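PDB 2ZZR: unsaturated glucuronyl hydrolase from Streptococcus agalactiae, which hydrolyses unsaturated disaccharides derived from chondroitin, hyaluronan and heparin, releasing the 4,5-unsaturated uronic acid from its 1,3- or 1,4-linked amino sugar. Local coordinates for residues 80-85 against 389-394; 30-35 against 384-389; 157-162 against 168-173. All blocks are in the same frame, centred on the assembly; numbering follows the deposited sequence. Where two conformers were deposited one is given.

Contact 1: residues 80-85 against 389-394; sequences AYEYNQ and FYKDWE
Glu82 reaches from the last turns of helix 70-84 to Lys391 and Trp393, which lie in the C-terminal tail just past helix 376-390. The enzyme is an alpha barrel of glycoside hydrolase family 88, and here, at the surface of the barrel, its final segment is tied back to an early helix. The two oxygens of the carboxylate divide the work. OE2 of Glu82 makes a salt bridge with Lys391 NZ at 2.9 Å, the ammonium group arriving on the anti side and only 17° out of the carboxylate plane. The lysine chain, bent at chi3, comes in at about a right angle to the glutamate. OE1 accepts the indole N-H, Trp393 NE1 to Glu82 OE1 being 2.9 Å; the acceptor lies in the ring plane of the indole, at its edge, yet the N-H meets OE1 from above the carboxylate plane and the bond is bent, 143° at the hydrogen. OE1 is also hydrogen-bonded by Tyr396 OH, farther along the tail. Water joins in as well: one molecule donates to Glu82 OE2 and accepts from Glu394 N, while another accepts from Lys391 NZ and donates to Glu82 O, so the lysine reaches the glutamate side chain directly and its backbone through water. With donors on both oxygens, the carboxylate is probably kept ionised and its rotation fixed. One helical position on, Tyr83 and Tyr390 form an oblique aromatic pair, planes 55° apart and centroids 5.4 Å apart. Their hydroxyls look to helix 25-46, Tyr83 OH bonding Glu33 and Tyr390 OH bonding Glu29. The rings themselves meet where CE2 of Tyr390 comes up to the edge of the Tyr83 ring, 3.5 Å from Tyr83 CE1.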
loop_
_atom_site.group_PDB
_atom_site.type_symbol
_atom_site.label_atom_id
_atom_site.label_comp_id
_atom_site.label_asym_id
_atom_site.label_seq_id
_atom_site.Cartn_x
_atom_site.Cartn_y
_atom_site.Cartn_z
ATOM N N ALA A 80 10.994 -3.592 -11.998
ATOM C CA ALA A 80 11.467 -3.570 -13.383
ATOM C C ALA A 80 12.676 -4.494 -13.545
ATOM O O ALA A 80 12.776 -5.233 -14.535
ATOM C CB ALA A 80 11.820 -2.139 -13.795
ATOM N N TYR A 81 13.579 -4.449 -12.566
ATOM C CA TYR A 81 14.779 -5.284 -12.556
ATOM C C TYR A 81 14.450 -6.777 -12.525
ATOM O O TYR A 81 15.116 -7.580 -13.181
ATOM C CB TYR A 81 15.691 -4.912 -11.383
ATOM C CG TYR A 81 16.924 -5.781 -11.271
ATOM C CD1 TYR A 81 17.056 -6.710 -10.238
ATOM C CD2 TYR A 81 17.954 -5.686 -12.210
ATOM C CE1 TYR A 81 18.188 -7.516 -10.138
ATOM C CE2 TYR A 81 19.083 -6.485 -12.119
ATOM C CZ TYR A 81 19.193 -7.396 -11.086
ATOM O OH TYR A 81 20.310 -8.189 -10.989
ATOM N N GLU A 82 13.423 -7.150 -11.766
ATOM C CA GLU A 82 12.962 -8.535 -11.756
ATOM C C GLU A 82 12.440 -8.963 -13.117
ATOM O O GLU A 82 12.568 -10.129 -13.497
ATOM C CB GLU A 82 11.876 -8.735 -10.710
ATOM C CG GLU A 82 12.386 -8.560 -9.300
ATOM C CD GLU A 82 11.500 -9.231 -8.293
ATOM O OE1 GLU A 82 11.113 -8.572 -7.309
ATOM O OE2 GLU A 82 11.197 -10.422 -8.492
ATOM N N TYR A 83 11.857 -8.016 -13.842
ATOM C CA TYR A 83 11.298 -8.289 -15.153
ATOM C C TYR A 83 12.363 -8.493 -16.230
ATOM O O TYR A 83 12.238 -9.407 -17.040
ATOM C CB TYR A 83 10.331 -7.183 -15.578
ATOM C CG TYR A 83 9.698 -7.429 -16.927
ATOM C CD1 TYR A 83 8.657 -8.348 -17.070
ATOM C CD2 TYR A 83 10.143 -6.750 -18.063
ATOM C CE1 TYR A 83 8.070 -8.578 -18.298
ATOM C CE2 TYR A 83 9.564 -6.975 -19.303
ATOM C CZ TYR A 83 8.529 -7.893 -19.415
ATOM O OH TYR A 83 7.945 -8.125 -20.635
ATOM N N ASN A 84 13.395 -7.653 -16.245
ATOM C CA ASN A 84 14.366 -7.700 -17.353
ATOM C C ASN A 84 15.845 -7.936 -17.002
ATOM O O ASN A 84 16.687 -8.007 -17.907
ATOM C CB ASN A 84 14.188 -6.493 -18.299
ATOM C CG ASN A 84 14.668 -5.170 -17.696
ATOM O OD1 ASN A 84 14.393 -4.098 -18.241
ATOM N ND2 ASN A 84 15.390 -5.236 -16.586
ATOM N N GLN A 85 16.143 -8.057 -15.705
ATOM C CA GLN A 85 17.503 -8.338 -15.216
ATOM C C GLN A 85 18.573 -7.360 -15.740
ATOM O O GLN A 85 19.738 -7.734 -15.903
ATOM C CB GLN A 85 17.903 -9.797 -15.514
ATOM C CG GLN A 85 16.984 -10.868 -14.910
ATOM C CD GLN A 85 15.715 -11.111 -15.721
ATOM O OE1 GLN A 85 15.735 -11.123 -16.954
ATOM N NE2 GLN A 85 14.604 -11.317 -15.025
ATOM N N PHE A 389 0.851 -10.625 -11.350
ATOM C CA PHE A 389 0.087 -11.405 -12.328
ATOM C C PHE A 389 1.004 -12.184 -13.260
ATOM O O PHE A 389 0.667 -13.293 -13.699
ATOM C CB PHE A 389 -0.804 -10.477 -13.153
ATOM C CG PHE A 389 -2.151 -10.226 -12.554
ATOM C CD1 PHE A 389 -2.280 -9.760 -11.243
ATOM C CD2 PHE A 389 -3.300 -10.421 -13.310
ATOM C CE1 PHE A 389 -3.536 -9.509 -10.698
ATOM C CE2 PHE A 389 -4.558 -10.172 -12.774
ATOM C CZ PHE A 389 -4.676 -9.716 -11.466
ATOM N N TYR A 390 2.158 -11.588 -13.546
ATOM C CA TYR A 390 3.067 -12.066 -14.585
ATOM C C TYR A 390 3.994 -13.199 -14.148
ATOM O O TYR A 390 4.343 -14.079 -14.947
ATOM C CB TYR A 390 3.899 -10.896 -15.107
ATOM C CG TYR A 390 4.664 -11.219 -16.367
ATOM C CD1 TYR A 390 4.008 -11.303 -17.596
ATOM C CD2 TYR A 390 6.035 -11.439 -16.328
ATOM C CE1 TYR A 390 4.707 -11.596 -18.762
ATOM C CE2 TYR A 390 6.746 -11.744 -17.491
ATOM C CZ TYR A 390 6.072 -11.818 -18.695
ATOM O OH TYR A 390 6.772 -12.103 -19.844
ATOM N N LYS A 391 4.418 -13.169 -12.892
ATOM C CA LYS A 391 5.354 -14.167 -12.403
ATOM C C LYS A 391 4.915 -14.656 -11.036
ATOM O O LYS A 391 3.919 -14.178 -10.497
ATOM C CB LYS A 391 6.774 -13.592 -12.344
ATOM C CG LYS A 391 6.981 -12.476 -11.328
ATOM C CD LYS A 391 8.410 -11.946 -11.342
ATOM C CE LYS A 391 9.371 -12.918 -10.658
ATOM N NZ LYS A 391 10.749 -12.364 -10.578
ATOM N N ASP A 392 5.644 -15.625 -10.497
ATOM C CA ASP A 392 5.473 -15.995 -9.102
ATOM C C ASP A 392 6.365 -15.051 -8.314
ATOM O O ASP A 392 7.551 -15.309 -8.125
ATOM C CB ASP A 392 5.862 -17.461 -8.871
ATOM C CG ASP A 392 5.799 -17.864 -7.401
ATOM O OD1 ASP A 392 6.498 -18.820 -7.018
ATOM O OD2 ASP A 392 5.060 -17.216 -6.618
ATOM N N TRP A 393 5.788 -13.932 -7.882
ATOM C CA TRP A 393 6.591 -12.861 -7.296
ATOM C C TRP A 393 6.865 -13.072 -5.806
ATOM O O TRP A 393 5.943 -13.283 -5.019
ATOM C CB TRP A 393 5.940 -11.493 -7.552
ATOM C CG TRP A 393 6.725 -10.357 -6.949
ATOM C CD1 TRP A 393 8.006 -9.995 -7.249
ATOM C CD2 TRP A 393 6.273 -9.440 -5.939
ATOM N NE1 TRP A 393 8.387 -8.908 -6.484
ATOM C CE2 TRP A 393 7.341 -8.547 -5.677
ATOM C CE3 TRP A 393 5.070 -9.283 -5.236
ATOM C CZ2 TRP A 393 7.247 -7.511 -4.733
ATOM C CZ3 TRP A 393 4.976 -8.253 -4.294
ATOM C CH2 TRP A 393 6.058 -7.378 -4.059
ATOM N N GLU A 394 8.145 -13.036 -5.437
ATOM C CA GLU A 394 8.553 -13.072 -4.042
ATOM C C GLU A 394 8.356 -11.692 -3.407
ATOM O O GLU A 394 9.030 -10.729 -3.782
ATOM C CB GLU A 394 10.023 -13.501 -3.915
ATOM C CG GLU A 394 10.463 -13.733 -2.476
ATOM C CD GLU A 394 11.942 -14.084 -2.333
ATOM O OE1 GLU A 394 12.373 -14.345 -1.190
ATOM O OE2 GLU A 394 12.671 -14.114 -3.357
HETATM O O HOH W 1 10.239 -12.744 -7.340
HETATM O O HOH W 2 11.392 -10.476 -5.062
HETATM O O HOH W 3 10.930 -12.472 -13.601
#

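Contact 2: residues 30-35 against 384-389; sequences EAIEKA and EALIRF
Helices 25-46 and 376-390 run roughly antiparallel where Ile32 meets Leu386, the axes of the two short segments crossing at -141° with a closest approach of 10.0 Å. This is helix-to-helix packing within the alpha barrel, joining a helix near the N-terminus to the last one in the chain, and it is wholly apolar and buried. Leu386 sits in the middle. Its CD2 methyl lies 3.9 Å from Ala31 CB, with CD1 almost as near, so the fork of the leucine straddles the alanine methyl. Farther back, Leu386 CB rests 3.7 Å from Ile32 CG1, the two side chains sliding past each other in opposite directions. Ile32 CG1 stands beside its own backbone N (chi1 -69°) and the chain is then extended, which carries CD1 over the leucine backbone toward the next residue, Ile387. Ile343 of helix 328-346 touches both Ala31 and Leu386, and Tyr83 of helix 70-84 packs on both Ile32 and Ile387. In Ile387 the second torsion turns CD1 back (chi2 -63°), and that methyl meets CD1 of Ile32 at 3.9 Å, with the two side chains at about a right angle.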
loop_
_atom_site.group_PDB
_atom_site.type_symbol
_atom_site.label_atom_id
_atom_site.label_comp_id
_atom_site.label_asym_id
_atom_site.label_seq_id
_atom_site.Cartn_x
_atom_site.Cartn_y
_atom_site.Cartn_z
ATOM N N GLU A 30 2.669 -6.313 -22.198
ATOM C CA GLU A 30 2.677 -5.024 -22.892
ATOM C C GLU A 30 2.490 -3.841 -21.932
ATOM O O GLU A 30 3.113 -2.785 -22.115
ATOM C CB GLU A 30 1.666 -5.014 -24.041
ATOM C CG GLU A 30 2.152 -5.876 -25.217
ATOM C CD GLU A 30 1.232 -5.887 -26.426
ATOM O OE1 GLU A 30 0.101 -5.362 -26.356
ATOM O OE2 GLU A 30 1.651 -6.450 -27.463
ATOM N N ALA A 31 1.664 -4.035 -20.901
ATOM C CA ALA A 31 1.503 -3.027 -19.839
ATOM C C ALA A 31 2.804 -2.823 -19.060
ATOM O O ALA A 31 3.186 -1.682 -18.749
ATOM C CB ALA A 31 0.355 -3.409 -18.900
ATOM N N ILE A 32 3.485 -3.925 -18.745
ATOM C CA ILE A 32 4.776 -3.866 -18.066
ATOM C C ILE A 32 5.800 -3.129 -18.929
ATOM O O ILE A 32 6.534 -2.260 -18.441
ATOM C CB ILE A 32 5.315 -5.274 -17.704
ATOM C CG1 ILE A 32 4.462 -5.907 -16.595
ATOM C CG2 ILE A 32 6.770 -5.195 -17.256
ATOM C CD1 ILE A 32 4.791 -7.379 -16.314
ATOM N N GLU A 33 5.839 -3.473 -20.214
ATOM C CA GLU A 33 6.811 -2.866 -21.114
ATOM C C GLU A 33 6.583 -1.364 -21.299
ATOM O O GLU A 33 7.548 -0.602 -21.321
ATOM C CB GLU A 33 6.868 -3.623 -22.444
ATOM C CG GLU A 33 7.656 -4.921 -22.317
ATOM C CD GLU A 33 7.475 -5.880 -23.482
ATOM O OE1 GLU A 33 6.659 -5.604 -24.391
ATOM O OE2 GLU A 33 8.152 -6.929 -23.475
ATOM N N LYS A 34 5.319 -0.946 -21.380
ATOM C CA LYS A 34 4.968 0.479 -21.456
ATOM C C LYS A 34 5.397 1.219 -20.180
ATOM O O LYS A 34 5.941 2.322 -20.252
ATOM C CB LYS A 34 3.471 0.669 -21.730
ATOM C CG LYS A 34 3.067 2.109 -22.096
ATOM C CD LYS A 34 1.605 2.222 -22.509
ATOM C CE LYS A 34 0.665 2.052 -21.325
ATOM N NZ LYS A 34 -0.738 2.387 -21.670
ATOM N N ALA A 35 5.162 0.604 -19.019
ATOM C CA ALA A 35 5.606 1.174 -17.744
ATOM C C ALA A 35 7.126 1.321 -17.691
ATOM O O ALA A 35 7.643 2.353 -17.249
ATOM C CB ALA A 35 5.104 0.324 -16.567
ATOM N N GLU A 384 3.489 -3.391 -9.170
ATOM C CA GLU A 384 3.495 -4.601 -8.343
ATOM C C GLU A 384 2.372 -5.554 -8.757
ATOM O O GLU A 384 2.579 -6.773 -8.811
ATOM C CB GLU A 384 3.414 -4.278 -6.845
ATOM C CG GLU A 384 3.760 -5.487 -5.988
ATOM C CD GLU A 384 3.304 -5.344 -4.554
ATOM O OE1 GLU A 384 4.028 -4.703 -3.773
ATOM O OE2 GLU A 384 2.236 -5.897 -4.214
ATOM N N ALA A 385 1.193 -5.006 -9.059
ATOM C CA ALA A 385 0.068 -5.818 -9.525
ATOM C C ALA A 385 0.417 -6.512 -10.835
ATOM O O ALA A 385 0.154 -7.706 -11.005
ATOM C CB ALA A 385 -1.188 -4.968 -9.698
ATOM N N LEU A 386 1.021 -5.759 -11.752
ATOM C CA LEU A 386 1.426 -6.315 -13.040
ATOM C C LEU A 386 2.404 -7.474 -12.858
ATOM O O LEU A 386 2.210 -8.561 -13.443
ATOM C CB LEU A 386 2.028 -5.224 -13.925
ATOM C CG LEU A 386 1.036 -4.172 -14.432
ATOM C CD1 LEU A 386 1.799 -3.098 -15.231
ATOM C CD2 LEU A 386 -0.074 -4.799 -15.273
ATOM N N ILE A 387 3.431 -7.247 -12.035
ATOM C CA ILE A 387 4.457 -8.255 -11.747
ATOM C C ILE A 387 3.865 -9.463 -10.997
ATOM O O ILE A 387 4.205 -10.612 -11.301
ATOM C CB ILE A 387 5.682 -7.641 -10.991
ATOM C CG1 ILE A 387 6.437 -6.634 -11.883
ATOM C CG2 ILE A 387 6.637 -8.728 -10.443
ATOM C CD1 ILE A 387 7.072 -7.216 -13.166
ATOM N N ARG A 388 2.965 -9.202 -10.045
ATOM C CA ARG A 388 2.224 -10.275 -9.368
ATOM C C ARG A 388 1.522 -11.207 -10.358
ATOM O O ARG A 388 1.580 -12.432 -10.215
ATOM C CB ARG A 388 1.189 -9.699 -8.396
ATOM C CG ARG A 388 1.746 -9.350 -7.015
ATOM C CD ARG A 388 0.676 -8.636 -6.184
ATOM N NE ARG A 388 1.095 -8.471 -4.790
ATOM C CZ ARG A 388 0.974 -9.412 -3.854
ATOM N NH1 ARG A 388 0.430 -10.592 -4.147
ATOM N NH2 ARG A 388 1.399 -9.176 -2.619
ATOM N N PHE A 389 0.851 -10.625 -11.350
ATOM C CA PHE A 389 0.087 -11.405 -12.328
ATOM C C PHE A 389 1.004 -12.184 -13.260
ATOM O O PHE A 389 0.667 -13.293 -13.699
ATOM C CB PHE A 389 -0.804 -10.477 -13.153
ATOM C CG PHE A 389 -2.151 -10.226 -12.554
ATOM C CD1 PHE A 389 -2.280 -9.760 -11.243
ATOM C CD2 PHE A 389 -3.300 -10.421 -13.310
ATOM C CE1 PHE A 389 -3.536 -9.509 -10.698
ATOM C CE2 PHE A 389 -4.558 -10.172 -12.774
ATOM C CZ PHE A 389 -4.676 -9.716 -11.466
#

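Contact 3: residues 157-162 against 168-173; sequences IQAWGE and HYRLII
A loop that leaves strand 156-157 folds back on strand 170-172, the edge strand of a small antiparallel sheet beside the active site, and Arg170 is the residue that draws the two together. Arg170 O accepts Ala159 N at 3.0 Å in a nearly straight bond (170°). The side chain then turns onto the loop: Arg170 NH2 donates to Trp160 O at 2.8 Å, in the guanidinium plane, and also to His168 O in its own segment, so two carbonyls, one from each segment, fix the orientation of the guanidinium. The Ala159 methyl lies over one guanidinium face. NH1 stands above the Trp160 six-membered ring in a cation-pi contact, Arg170 CZ being 4.5 Å from its centroid, with the guanidinium plane almost upright on the indole (81°). Farther along, Glu162 N donates to His168 ND1 at 2.9 Å in the imidazole plane. With ND1 accepting, the imidazole is probably neutral and carries its proton on NE2. Gly161 CA comes within 3.4 Å of His168 ND1, leaving little room at that point of the loop. Ile172 CD1 packs on Ala159 CB at 3.6 Å. Ile172 lies close to Asp174, probably the proton donor, and Trp160 near Asp114, probably the nucleophile. Strand 219-222 pairs with 170-172, Leu171 leans on helix 192-209, and Arg149 bonds the loop carbonyls.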
loop_
_atom_site.group_PDB
_atom_site.type_symbol
_atom_site.label_atom_id
_atom_site.label_comp_id
_atom_site.label_asym_id
_atom_site.label_seq_id
_atom_site.Cartn_x
_atom_site.Cartn_y
_atom_site.Cartn_z
ATOM N N ILE A 157 1.517 1.148 17.254
ATOM C CA ILE A 157 2.586 2.040 16.808
ATOM C C ILE A 157 1.967 3.413 16.583
ATOM O O ILE A 157 1.071 3.572 15.740
ATOM C CB ILE A 157 3.251 1.534 15.498
ATOM C CG1 ILE A 157 3.884 0.158 15.732
ATOM C CG2 ILE A 157 4.289 2.546 14.982
ATOM C CD1 ILE A 157 4.189 -0.596 14.468
ATOM N N GLN A 158 2.430 4.395 17.350
ATOM C CA GLN A 158 1.883 5.743 17.255
ATOM C C GLN A 158 2.317 6.439 15.973
ATOM O O GLN A 158 3.490 6.376 15.582
ATOM C CB GLN A 158 2.268 6.593 18.475
ATOM C CG GLN A 158 1.440 7.887 18.585
ATOM C CD GLN A 158 1.938 8.848 19.651
ATOM O OE1 GLN A 158 1.844 10.074 19.494
ATOM N NE2 GLN A 158 2.464 8.307 20.736
ATOM N N ALA A 159 1.361 7.100 15.329
ATOM C CA ALA A 159 1.628 7.921 14.151
ATOM C C ALA A 159 2.494 9.130 14.527
ATOM O O ALA A 159 2.715 9.399 15.720
ATOM C CB ALA A 159 0.318 8.370 13.526
ATOM N N TRP A 160 2.998 9.834 13.509
ATOM C CA TRP A 160 3.816 11.036 13.703
ATOM C C TRP A 160 3.190 12.030 14.682
ATOM O O TRP A 160 1.961 12.114 14.811
ATOM C CB TRP A 160 4.108 11.729 12.361
ATOM C CG TRP A 160 2.917 11.874 11.450
ATOM C CD1 TRP A 160 2.549 11.023 10.438
ATOM C CD2 TRP A 160 1.949 12.932 11.453
ATOM N NE1 TRP A 160 1.413 11.486 9.820
ATOM C CE2 TRP A 160 1.025 12.658 10.418
ATOM C CE3 TRP A 160 1.774 14.091 12.224
ATOM C CZ2 TRP A 160 -0.062 13.494 10.140
ATOM C CZ3 TRP A 160 0.696 14.925 11.943
ATOM C CH2 TRP A 160 -0.211 14.621 10.911
ATOM N N GLY A 161 4.060 12.774 15.361
ATOM C CA GLY A 161 3.650 13.702 16.410
ATOM C C GLY A 161 4.437 13.453 17.679
ATOM O O GLY A 161 5.449 12.747 17.673
ATOM N N GLU A 162 3.971 14.045 18.774
ATOM C CA GLU A 162 4.637 13.911 20.061
ATOM C C GLU A 162 4.289 12.563 20.695
ATOM O O GLU A 162 3.123 12.282 20.969
ATOM C CB GLU A 162 4.231 15.071 20.984
ATOM C CG GLU A 162 4.940 15.074 22.343
ATOM C CD GLU A 162 6.417 15.429 22.254
ATOM O OE1 GLU A 162 7.161 15.081 23.199
ATOM O OE2 GLU A 162 6.845 16.050 21.252
ATOM N N HIS A 168 -2.169 13.515 20.153
ATOM C CA HIS A 168 -1.485 12.849 19.034
ATOM C C HIS A 168 -1.496 11.328 19.184
ATOM O O HIS A 168 -0.940 10.621 18.343
ATOM C CB HIS A 168 -0.021 13.286 18.972
ATOM C CG HIS A 168 0.174 14.731 18.637
ATOM N ND1 HIS A 168 1.422 15.274 18.432
ATOM C CD2 HIS A 168 -0.712 15.739 18.456
ATOM C CE1 HIS A 168 1.300 16.559 18.154
ATOM N NE2 HIS A 168 0.017 16.867 18.165
ATOM N N TYR A 169 -2.110 10.835 20.261
ATOM C CA TYR A 169 -1.970 9.435 20.675
ATOM C C TYR A 169 -2.899 8.539 19.860
ATOM O O TYR A 169 -4.013 8.203 20.278
ATOM C CB TYR A 169 -2.254 9.324 22.172
ATOM C CG TYR A 169 -1.687 8.098 22.845
ATOM C CD1 TYR A 169 -0.319 7.984 23.091
ATOM C CD2 TYR A 169 -2.523 7.068 23.267
ATOM C CE1 TYR A 169 0.202 6.865 23.730
ATOM C CE2 TYR A 169 -2.011 5.944 23.909
ATOM C CZ TYR A 169 -0.656 5.854 24.139
ATOM O OH TYR A 169 -0.143 4.749 24.770
ATOM N N ARG A 170 -2.432 8.169 18.670
ATOM C CA ARG A 170 -3.303 7.564 17.681
ATOM C C ARG A 170 -2.512 6.668 16.738
ATOM O O ARG A 170 -1.288 6.817 16.606
ATOM C CB ARG A 170 -4.015 8.657 16.875
ATOM C CG ARG A 170 -3.105 9.365 15.852
ATOM C CD ARG A 170 -3.400 10.857 15.717
ATOM N NE ARG A 170 -2.731 11.414 14.540
ATOM C CZ ARG A 170 -1.440 11.742 14.480
ATOM N NH1 ARG A 170 -0.942 12.227 13.351
ATOM N NH2 ARG A 170 -0.643 11.584 15.533
ATOM N N LEU A 171 -3.225 5.744 16.096
ATOM C CA LEU A 171 -2.679 4.983 14.971
ATOM C C LEU A 171 -3.376 5.419 13.689
ATOM O O LEU A 171 -4.476 5.977 13.726
ATOM C CB LEU A 171 -2.835 3.467 15.186
ATOM C CG LEU A 171 -4.229 2.829 15.322
ATOM C CD1 LEU A 171 -4.960 2.680 13.979
ATOM C CD2 LEU A 171 -4.133 1.464 16.012
ATOM N N ILE A 172 -2.742 5.148 12.552
ATOM C CA ILE A 172 -3.334 5.426 11.250
ATOM C C ILE A 172 -3.371 4.101 10.485
ATOM O O ILE A 172 -2.496 3.258 10.671
ATOM C CB ILE A 172 -2.552 6.541 10.500
ATOM C CG1 ILE A 172 -2.653 7.860 11.293
ATOM C CG2 ILE A 172 -3.072 6.729 9.070
ATOM C CD1 ILE A 172 -1.820 9.001 10.738
ATOM N N ILE A 173 -4.401 3.907 9.667
ATOM C CA ILE A 173 -4.643 2.600 9.047
ATOM C C ILE A 173 -3.508 2.140 8.123
ATOM O O ILE A 173 -3.270 0.930 7.976
ATOM C CB ILE A 173 -6.008 2.546 8.303
ATOM C CG1 ILE A 173 -6.356 1.091 7.942
ATOM C CG2 ILE A 173 -6.026 3.503 7.103
ATOM C CD1 ILE A 173 -7.787 0.871 7.505
HETATM O O HOH W 4 0.132 4.522 13.213
#

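How the contacts relate
Contacts 1 and 2 are neighbours, their centres about 9 Å apart, and both use helix 376-390: contact 2 takes its buried flank against helix 25-46, contact 1 its C-terminal end and the tail beyond, against helix 70-84. Trp393 of contact 1 bridges them, packing on Glu384 and Ile387. The chemistry follows depth, since contact 2 is aliphatic packing in the interior, whereas contact 1, at the surface, relies on charge and ordered water. Contact 3 lies on the opposite side of the chain's centre, its centre about 34 to 35 Å from theirs. Although buried, it is strongly polar, binding a loop to a strand between sequence neighbours near the catalytic residues rather than packing helices that are far apart in sequence.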